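Local coordinates for Cbs-cp12 (Microcystis aeruginosa PCC 7806, PDB 5NMU), which probably helps in the redox regulation of photosynthesis, as a hexameric fusion of paired CBS domains with a CP12 domain, at residues A[14-19]-A[28-33]; A[42-47]-A[78-83]; A[94-99]-A[134-139]. One frame throughout, in Å; residues are numbered along the deposited sequence.

Contact 1. Residues A[14-19]-A[28-33]; sequences NVVTIR and VKLMKE
The first torsion of L30 sets CG anti to its backbone N (chi1 -165°), and the next turns CD2 toward V16. V16 answers with CG1, which also lies anti to its own N (chi1 -170°). The two side chains therefore reach toward each other tip to tip between the extended segment 14-19 and helix 24-34. V16 CG1 meets L30 CD2 at 3.5 Å, a tight carbon pair. The branch carbon of L30 stands further back, with CG 4.0 Å from V16 CG1. The same CD2 of L30 also lies against the backbone of the next residue, 3.9 Å from T17 O. The side chain of T17 starts off away from the helix, so T17 offers main chain here. The backbones stay well apart, with V16 CA and L30 CA 8.8 Å from each other. The contact is small, apolar and near the surface. L39, on strand 38-41, also touches L30, and L36 packs on V16. V16 and I18 pair through backbone hydrogen bonds with I40. Strand 17-18, helix 24-34 and the parallel strand 38-41 thus form a beta-alpha-beta crossover in the first CBS domain.

Contact 2. Residues A[42-47]-A[78-83]; sequences EPRHEQ and MAKPCV
R44 and K80 meet from two segments that are neither helix nor strand. The backbone at E42 and P43 is extended, and it bends at R44. On the other side, the chain is extended through K80, and the peptide bond from K80 to P81 is cis. The start of the K80 side chain points toward the 42-47 loop, while that of E42 points away from K80. The contact ties the loop between strands 38-41 and 51-54, in the first CBS domain, to segment 78-83 within the second, next to the third subunit.

K80 does most of the reaching. Its CG is anti to the backbone N (chi1 -178°), and the rest of the chain is extended, so NZ is carried across to the loop. R44 places CG beside its own N, and its chain bends at chi3 (-46°), which brings the guanidinium nearer. The two side chains cross obliquely. R44 NH1 lies 3.6 Å from K80 NZ, and the amine approaches the guanidinium at a slant. The carbonyl of E42 is also near, but E42 O to K80 NZ at 4.2 Å is too long to count as a bond.

The polar end of K80 has its salt bridge with D48, just beyond the loop segment. The same OD2 of D48 accepts a hydrogen bond from the backbone N of R44. R44 NH1 has a long, weak ion pair with D140 of the third subunit, and R44 also packs on E143 of that subunit.

D48 probably offsets much of the K80 charge; the weak pair with D140 may help R44 only a little. The two cations are not bonded to each other. They probably tolerate this closeness because D48 and the acids of the third subunit stand nearby.

Contact 3. Residues A[94-99]-A[134-139]; sequences VARLFA and KRLFIE
R96 stands out from helix 91-101 and meets two neighbouring side chains, L136 and F137, in two ways. Its CG is anti to the backbone N (chi1 -176°), and the chain stays extended as far as NE. The aliphatic part runs alongside L136, the two side chains pointing in opposite directions. R96 CD touches L136 CD1 at 3.6 Å, and L136 CG is a little further from the same carbon.

F137 takes the charged end. Its side chain crosses that of R96 at about a right angle, and the guanidinium and ring planes are 79° apart, so the groups do not stack flat. F137 CE2 lies over one face of the guanidinium, 3.7 Å from R96 NH2. F137 CZ comes 3.5 Å from R96 NE, which approaches the ring obliquely. Within the turn, L136 CB also sits over the ring's centre, 4.2 Å above its plane.

R135 to I138 form a type II beta turn, and F137 holds the N-cap position of helix 138-156. Were R96 replaced by an alanine, L136 CD1 and the CE2–CZ side of F137 would probably lose the cover this side chain gives them, and a gap would open between helix 91-101 and the turn.

Other chains close in as well. R96 NH1 has a weak hydrogen bond to A64 O of the second subunit, while R96 packs on K80 and F137 on M78 of the third. Within the chain, L136 also touches E92 and Y93 of helix 91-101. V94 and F98 pack on helix 120-126, and I138 on helix 161-178. The contact thus sets helix 91-101, in the second CBS domain, against the turn that leads into helix 138-156 of the CP12 part.

How the contacts relate
From the N terminus, the three contacts follow one another in series; none nests within or crosses another. Contact 1 closes a short loop between a strand and a helix of the first CBS domain. Contact 2 closes a longer one, from the loop after strand 38-41 to segment 78-83 in the second CBS domain. Contact 3 closes the last, from helix 91-101 to the turn before helix 138-156, with strands 105-110 and 113-119 and helix 120-126 in between. Contacts 1 and 2 touch through the R19–E42 salt bridge, contacts 2 and 3 through V83 and L97. Contacts 1 and 3 do not touch. Contacts 2 and 3 of different subunits also meet, P81 packing on L97 of the other chain.

Contact 1. Residues A[14-19]-A[28-33]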
# COMPACT_ATOMS: atom_id res chain seq x y z
N ASN A 14 2.07 -28.71 -16.18
CA ASN A 14 0.68 -28.85 -16.56
C ASN A 14 0.06 -27.52 -16.33
O ASN A 14 -0.15 -27.15 -15.19
CB ASN A 14 -0.05 -29.87 -15.68
CG ASN A 14 0.22 -31.30 -16.09
OD1 ASN A 14 0.79 -31.56 -17.16
ND2 ASN A 14 -0.17 -32.25 -15.25
N VAL A 15 -0.22 -26.79 -17.39
CA VAL A 15 -0.84 -25.49 -17.25
C VAL A 15 -2.18 -25.57 -17.98
O VAL A 15 -2.28 -26.26 -18.96
CB VAL A 15 0.07 -24.34 -17.73
CG1 VAL A 15 0.35 -24.41 -19.23
CG2 VAL A 15 -0.54 -23.00 -17.33
N VAL A 16 -3.18 -24.92 -17.41
CA VAL A 16 -4.56 -24.93 -17.87
C VAL A 16 -4.91 -23.49 -18.13
O VAL A 16 -4.53 -22.60 -17.31
CB VAL A 16 -5.50 -25.37 -16.71
CG1 VAL A 16 -6.90 -25.63 -17.23
CG2 VAL A 16 -4.96 -26.63 -16.06
N THR A 17 -5.65 -23.24 -19.22
CA THR A 17 -6.12 -21.91 -19.54
C THR A 17 -7.67 -21.84 -19.43
O THR A 17 -8.33 -22.86 -19.34
CB THR A 17 -5.68 -21.48 -20.94
OG1 THR A 17 -6.37 -22.23 -21.89
CG2 THR A 17 -4.20 -21.70 -21.18
N ILE A 18 -8.21 -20.62 -19.45
CA ILE A 18 -9.66 -20.39 -19.51
C ILE A 18 -9.91 -19.11 -20.29
O ILE A 18 -9.01 -18.22 -20.41
CB ILE A 18 -10.27 -20.32 -18.08
CG1 ILE A 18 -11.81 -20.43 -18.12
CG2 ILE A 18 -9.82 -19.09 -17.32
CD1 ILE A 18 -12.41 -20.66 -16.77
N ARG A 19 -11.09 -18.98 -20.87
CA ARG A 19 -11.38 -17.73 -21.58
C ARG A 19 -11.82 -16.67 -20.58
O ARG A 19 -12.36 -16.99 -19.53
CB ARG A 19 -12.41 -17.96 -22.66
CG ARG A 19 -11.93 -18.95 -23.74
CD ARG A 19 -12.81 -18.91 -24.99
NE ARG A 19 -12.59 -17.65 -25.70
CZ ARG A 19 -11.52 -17.37 -26.47
NH1 ARG A 19 -10.54 -18.27 -26.68
NH2 ARG A 19 -11.43 -16.17 -27.04
N VAL A 28 -13.93 -21.82 -11.09
CA VAL A 28 -13.84 -22.47 -9.81
C VAL A 28 -13.90 -23.98 -9.96
O VAL A 28 -13.15 -24.70 -9.31
CB VAL A 28 -14.92 -21.96 -8.83
CG1 VAL A 28 -14.98 -22.80 -7.58
CG2 VAL A 28 -14.59 -20.52 -8.44
N LYS A 29 -14.79 -24.45 -10.83
CA LYS A 29 -14.95 -25.86 -11.05
C LYS A 29 -13.68 -26.47 -11.63
O LYS A 29 -13.25 -27.55 -11.24
CB LYS A 29 -16.13 -26.10 -11.99
CG LYS A 29 -16.17 -27.51 -12.57
CD LYS A 29 -17.58 -27.94 -12.97
CE LYS A 29 -18.19 -26.93 -13.94
NZ LYS A 29 -19.33 -27.53 -14.68
N LEU A 30 -13.11 -25.78 -12.60
CA LEU A 30 -11.85 -26.19 -13.19
C LEU A 30 -10.76 -26.24 -12.11
O LEU A 30 -10.01 -27.22 -12.00
CB LEU A 30 -11.49 -25.25 -14.36
CG LEU A 30 -10.40 -25.69 -15.33
CD1 LEU A 30 -10.73 -26.98 -16.09
CD2 LEU A 30 -10.11 -24.56 -16.34
N MET A 31 -10.72 -25.21 -11.26
CA MET A 31 -9.68 -25.14 -10.24
C MET A 31 -9.80 -26.23 -9.20
O MET A 31 -8.80 -26.76 -8.78
CB MET A 31 -9.63 -23.76 -9.62
CG MET A 31 -9.12 -22.71 -10.60
SD MET A 31 -9.56 -21.05 -10.15
CE MET A 31 -8.01 -20.46 -9.46
N LYS A 32 -11.02 -26.53 -8.78
CA LYS A 32 -11.23 -27.63 -7.83
C LYS A 32 -10.90 -29.01 -8.42
O LYS A 32 -10.28 -29.84 -7.77
CB LYS A 32 -12.68 -27.69 -7.39
CG LYS A 32 -13.08 -26.48 -6.61
CD LYS A 32 -14.57 -26.56 -6.31
CE LYS A 32 -14.86 -27.75 -5.41
NZ LYS A 32 -16.09 -27.46 -4.67
N GLU A 33 -11.36 -29.26 -9.62
CA GLU A 33 -11.11 -30.50 -10.30
C GLU A 33 -9.61 -30.84 -10.43
O GLU A 33 -9.22 -31.99 -10.26
CB GLU A 33 -11.72 -30.37 -11.69
CG GLU A 33 -11.53 -31.51 -12.68
CD GLU A 33 -12.03 -31.10 -14.06
OE1 GLU A 33 -13.10 -30.41 -14.11
OE2 GLU A 33 -11.35 -31.46 -15.07

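Contact 2. Residues A[42-47]-A[78-83]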
# COMPACT_ATOMS: atom_id res chain seq x y z
N GLU A 42 -6.66 -17.09 -21.74
CA GLU A 42 -6.25 -17.41 -23.10
C GLU A 42 -6.22 -16.13 -23.97
O GLU A 42 -7.20 -15.46 -24.05
CB GLU A 42 -7.26 -18.43 -23.66
CG GLU A 42 -7.01 -18.88 -25.10
CD GLU A 42 -7.87 -20.09 -25.48
OE1 GLU A 42 -8.92 -20.30 -24.84
OE2 GLU A 42 -7.46 -20.83 -26.43
N PRO A 43 -5.08 -15.81 -24.61
CA PRO A 43 -5.04 -14.70 -25.56
C PRO A 43 -6.06 -14.90 -26.65
O PRO A 43 -6.27 -16.02 -27.09
CB PRO A 43 -3.64 -14.80 -26.15
CG PRO A 43 -2.82 -15.44 -25.07
CD PRO A 43 -3.75 -16.42 -24.43
N ARG A 44 -6.74 -13.85 -27.05
CA ARG A 44 -7.79 -14.01 -28.07
C ARG A 44 -7.21 -14.05 -29.50
O ARG A 44 -7.86 -14.52 -30.40
CB ARG A 44 -8.87 -12.94 -27.92
CG ARG A 44 -9.67 -13.10 -26.61
CD ARG A 44 -10.87 -12.14 -26.54
NE ARG A 44 -10.41 -10.82 -26.95
CZ ARG A 44 -9.95 -9.84 -26.16
NH1 ARG A 44 -9.96 -9.93 -24.81
NH2 ARG A 44 -9.49 -8.72 -26.75
N HIS A 45 -6.01 -13.53 -29.68
CA HIS A 45 -5.29 -13.54 -30.95
C HIS A 45 -3.81 -13.35 -30.59
O HIS A 45 -3.46 -13.10 -29.42
CB HIS A 45 -5.81 -12.43 -31.88
CG HIS A 45 -5.93 -11.08 -31.22
ND1 HIS A 45 -4.86 -10.22 -31.06
CD2 HIS A 45 -6.99 -10.45 -30.65
CE1 HIS A 45 -5.25 -9.13 -30.43
NE2 HIS A 45 -6.54 -9.24 -30.17
N GLU A 46 -2.95 -13.43 -31.59
CA GLU A 46 -1.49 -13.44 -31.40
C GLU A 46 -0.90 -12.23 -30.67
O GLU A 46 0.03 -12.40 -29.89
CB GLU A 46 -0.76 -13.59 -32.75
CG GLU A 46 -1.03 -14.95 -33.35
CD GLU A 46 -0.15 -15.30 -34.56
OE1 GLU A 46 0.91 -14.67 -34.79
OE2 GLU A 46 -0.53 -16.26 -35.27
N GLN A 47 -1.45 -11.04 -30.91
CA GLN A 47 -1.03 -9.80 -30.22
C GLN A 47 -1.70 -9.53 -28.85
O GLN A 47 -1.38 -8.53 -28.21
CB GLN A 47 -1.22 -8.57 -31.11
CG GLN A 47 -0.18 -8.41 -32.19
CD GLN A 47 -0.42 -9.32 -33.36
OE1 GLN A 47 -1.55 -9.44 -33.82
NE2 GLN A 47 0.64 -9.97 -33.86
N MET A 78 -9.85 -10.88 -13.37
CA MET A 78 -8.52 -11.24 -13.81
C MET A 78 -7.57 -10.07 -13.82
O MET A 78 -8.00 -8.91 -13.81
CB MET A 78 -8.57 -11.82 -15.22
CG MET A 78 -8.79 -10.82 -16.34
SD MET A 78 -9.18 -11.68 -17.86
CE MET A 78 -9.54 -10.28 -18.94
N ALA A 79 -6.29 -10.41 -13.95
CA ALA A 79 -5.24 -9.46 -14.24
C ALA A 79 -4.80 -9.63 -15.67
O ALA A 79 -4.30 -10.66 -16.03
CB ALA A 79 -4.06 -9.68 -13.29
N LYS A 80 -5.01 -8.64 -16.51
CA LYS A 80 -4.69 -8.80 -17.91
C LYS A 80 -4.38 -7.42 -18.39
O LYS A 80 -5.22 -6.56 -18.20
CB LYS A 80 -5.84 -9.36 -18.72
CG LYS A 80 -5.50 -9.56 -20.20
CD LYS A 80 -6.63 -10.21 -21.00
CE LYS A 80 -6.36 -10.21 -22.50
NZ LYS A 80 -7.10 -11.32 -23.14
N PRO A 81 -3.21 -7.19 -18.97
CA PRO A 81 -2.07 -8.12 -18.95
C PRO A 81 -1.55 -8.42 -17.55
O PRO A 81 -1.78 -7.66 -16.62
CB PRO A 81 -0.94 -7.35 -19.68
CG PRO A 81 -1.42 -5.93 -19.79
CD PRO A 81 -2.78 -5.79 -19.18
N CYS A 82 -0.82 -9.50 -17.41
CA CYS A 82 -0.26 -9.90 -16.13
C CYS A 82 1.25 -9.93 -16.22
O CYS A 82 1.80 -9.85 -17.30
CB CYS A 82 -0.86 -11.23 -15.72
SG CYS A 82 -0.36 -12.54 -16.79
N VAL A 83 1.92 -9.96 -15.08
CA VAL A 83 3.36 -10.16 -14.98
C VAL A 83 3.60 -11.55 -15.45
O VAL A 83 2.91 -12.48 -15.01
CB VAL A 83 3.85 -10.04 -13.53
CG1 VAL A 83 5.29 -10.46 -13.36
CG2 VAL A 83 3.66 -8.61 -13.01

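Contact 3. Residues A[94-99]-A[134-139]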
# COMPACT_ATOMS: atom_id res chain seq x y z
N VAL A 94 13.05 -14.93 -9.96
CA VAL A 94 11.61 -15.09 -9.98
C VAL A 94 11.08 -14.68 -8.58
O VAL A 94 10.00 -14.06 -8.47
CB VAL A 94 11.17 -16.54 -10.24
CG1 VAL A 94 9.63 -16.68 -10.13
CG2 VAL A 94 11.63 -17.04 -11.59
N ALA A 95 11.83 -15.06 -7.54
CA ALA A 95 11.47 -14.73 -6.13
C ALA A 95 11.42 -13.23 -5.98
O ALA A 95 10.49 -12.69 -5.43
CB ALA A 95 12.50 -15.30 -5.16
N ARG A 96 12.42 -12.56 -6.53
CA ARG A 96 12.53 -11.10 -6.39
C ARG A 96 11.45 -10.38 -7.17
O ARG A 96 10.89 -9.43 -6.62
CB ARG A 96 13.89 -10.62 -6.83
CG ARG A 96 14.09 -9.14 -6.62
CD ARG A 96 15.50 -8.81 -6.85
NE ARG A 96 15.74 -7.42 -6.46
CZ ARG A 96 16.07 -7.00 -5.24
NH1 ARG A 96 16.20 -7.85 -4.20
NH2 ARG A 96 16.28 -5.69 -5.06
N LEU A 97 11.18 -10.82 -8.42
CA LEU A 97 10.06 -10.28 -9.18
C LEU A 97 8.74 -10.34 -8.37
O LEU A 97 7.95 -9.37 -8.36
CB LEU A 97 9.86 -11.10 -10.48
CG LEU A 97 8.77 -10.67 -11.47
CD1 LEU A 97 8.96 -9.25 -11.96
CD2 LEU A 97 8.63 -11.60 -12.65
N PHE A 98 8.48 -11.52 -7.81
CA PHE A 98 7.22 -11.76 -7.10
C PHE A 98 7.15 -10.83 -5.88
O PHE A 98 6.11 -10.22 -5.66
CB PHE A 98 7.08 -13.22 -6.70
CG PHE A 98 6.70 -14.16 -7.81
CD1 PHE A 98 6.55 -13.74 -9.14
CD2 PHE A 98 6.54 -15.49 -7.53
CE1 PHE A 98 6.20 -14.65 -10.14
CE2 PHE A 98 6.18 -16.41 -8.49
CZ PHE A 98 6.03 -16.00 -9.81
N ALA A 99 8.26 -10.70 -5.15
CA ALA A 99 8.32 -9.79 -3.99
C ALA A 99 8.07 -8.34 -4.38
O ALA A 99 7.30 -7.67 -3.73
CB ALA A 99 9.66 -9.93 -3.26
N LYS A 134 21.67 -17.25 -3.45
CA LYS A 134 22.38 -16.36 -4.40
C LYS A 134 22.19 -14.92 -3.95
O LYS A 134 21.07 -14.43 -3.95
CB LYS A 134 21.90 -16.63 -5.84
CG LYS A 134 22.12 -18.10 -6.24
CD LYS A 134 22.36 -18.34 -7.72
CE LYS A 134 21.72 -19.67 -8.15
NZ LYS A 134 20.21 -19.65 -8.28
N ARG A 135 23.27 -14.32 -3.47
CA ARG A 135 23.30 -12.91 -3.10
C ARG A 135 23.00 -12.07 -4.36
O ARG A 135 23.73 -12.16 -5.37
CB ARG A 135 24.68 -12.59 -2.54
CG ARG A 135 24.93 -11.13 -2.24
CD ARG A 135 26.31 -10.95 -1.60
NE ARG A 135 26.44 -9.61 -1.05
CZ ARG A 135 27.35 -9.20 -0.17
NH1 ARG A 135 28.28 -10.03 0.32
NH2 ARG A 135 27.30 -7.94 0.24
N LEU A 136 21.90 -11.34 -4.32
CA LEU A 136 21.40 -10.65 -5.50
C LEU A 136 22.39 -9.56 -5.96
O LEU A 136 23.05 -8.87 -5.15
CB LEU A 136 19.97 -10.06 -5.30
CG LEU A 136 18.72 -10.88 -5.67
CD1 LEU A 136 18.45 -10.88 -7.17
CD2 LEU A 136 18.77 -12.33 -5.17
N PHE A 137 22.55 -9.50 -7.28
CA PHE A 137 23.41 -8.54 -7.94
C PHE A 137 24.86 -8.59 -7.49
O PHE A 137 25.52 -7.56 -7.47
CB PHE A 137 22.85 -7.12 -7.75
CG PHE A 137 21.36 -7.01 -7.92
CD1 PHE A 137 20.71 -7.67 -8.96
CD2 PHE A 137 20.62 -6.21 -7.08
CE1 PHE A 137 19.36 -7.55 -9.13
CE2 PHE A 137 19.26 -6.08 -7.25
CZ PHE A 137 18.63 -6.74 -8.28
N ILE A 138 25.33 -9.77 -7.06
CA ILE A 138 26.67 -9.87 -6.49
C ILE A 138 27.74 -9.54 -7.50
O ILE A 138 28.80 -9.01 -7.12
CB ILE A 138 26.93 -11.23 -5.83
CG1 ILE A 138 28.14 -11.10 -4.89
CG2 ILE A 138 27.06 -12.37 -6.86
CD1 ILE A 138 28.56 -12.37 -4.18
N GLU A 139 27.48 -9.77 -8.79
CA GLU A 139 28.43 -9.36 -9.85
C GLU A 139 28.54 -7.83 -10.01
O GLU A 139 29.62 -7.34 -10.34
CB GLU A 139 28.15 -10.04 -11.21
CG GLU A 139 28.49 -11.54 -11.24
CD GLU A 139 29.99 -11.91 -10.93
OE1 GLU A 139 30.94 -11.21 -11.37
OE2 GLU A 139 30.23 -12.95 -10.25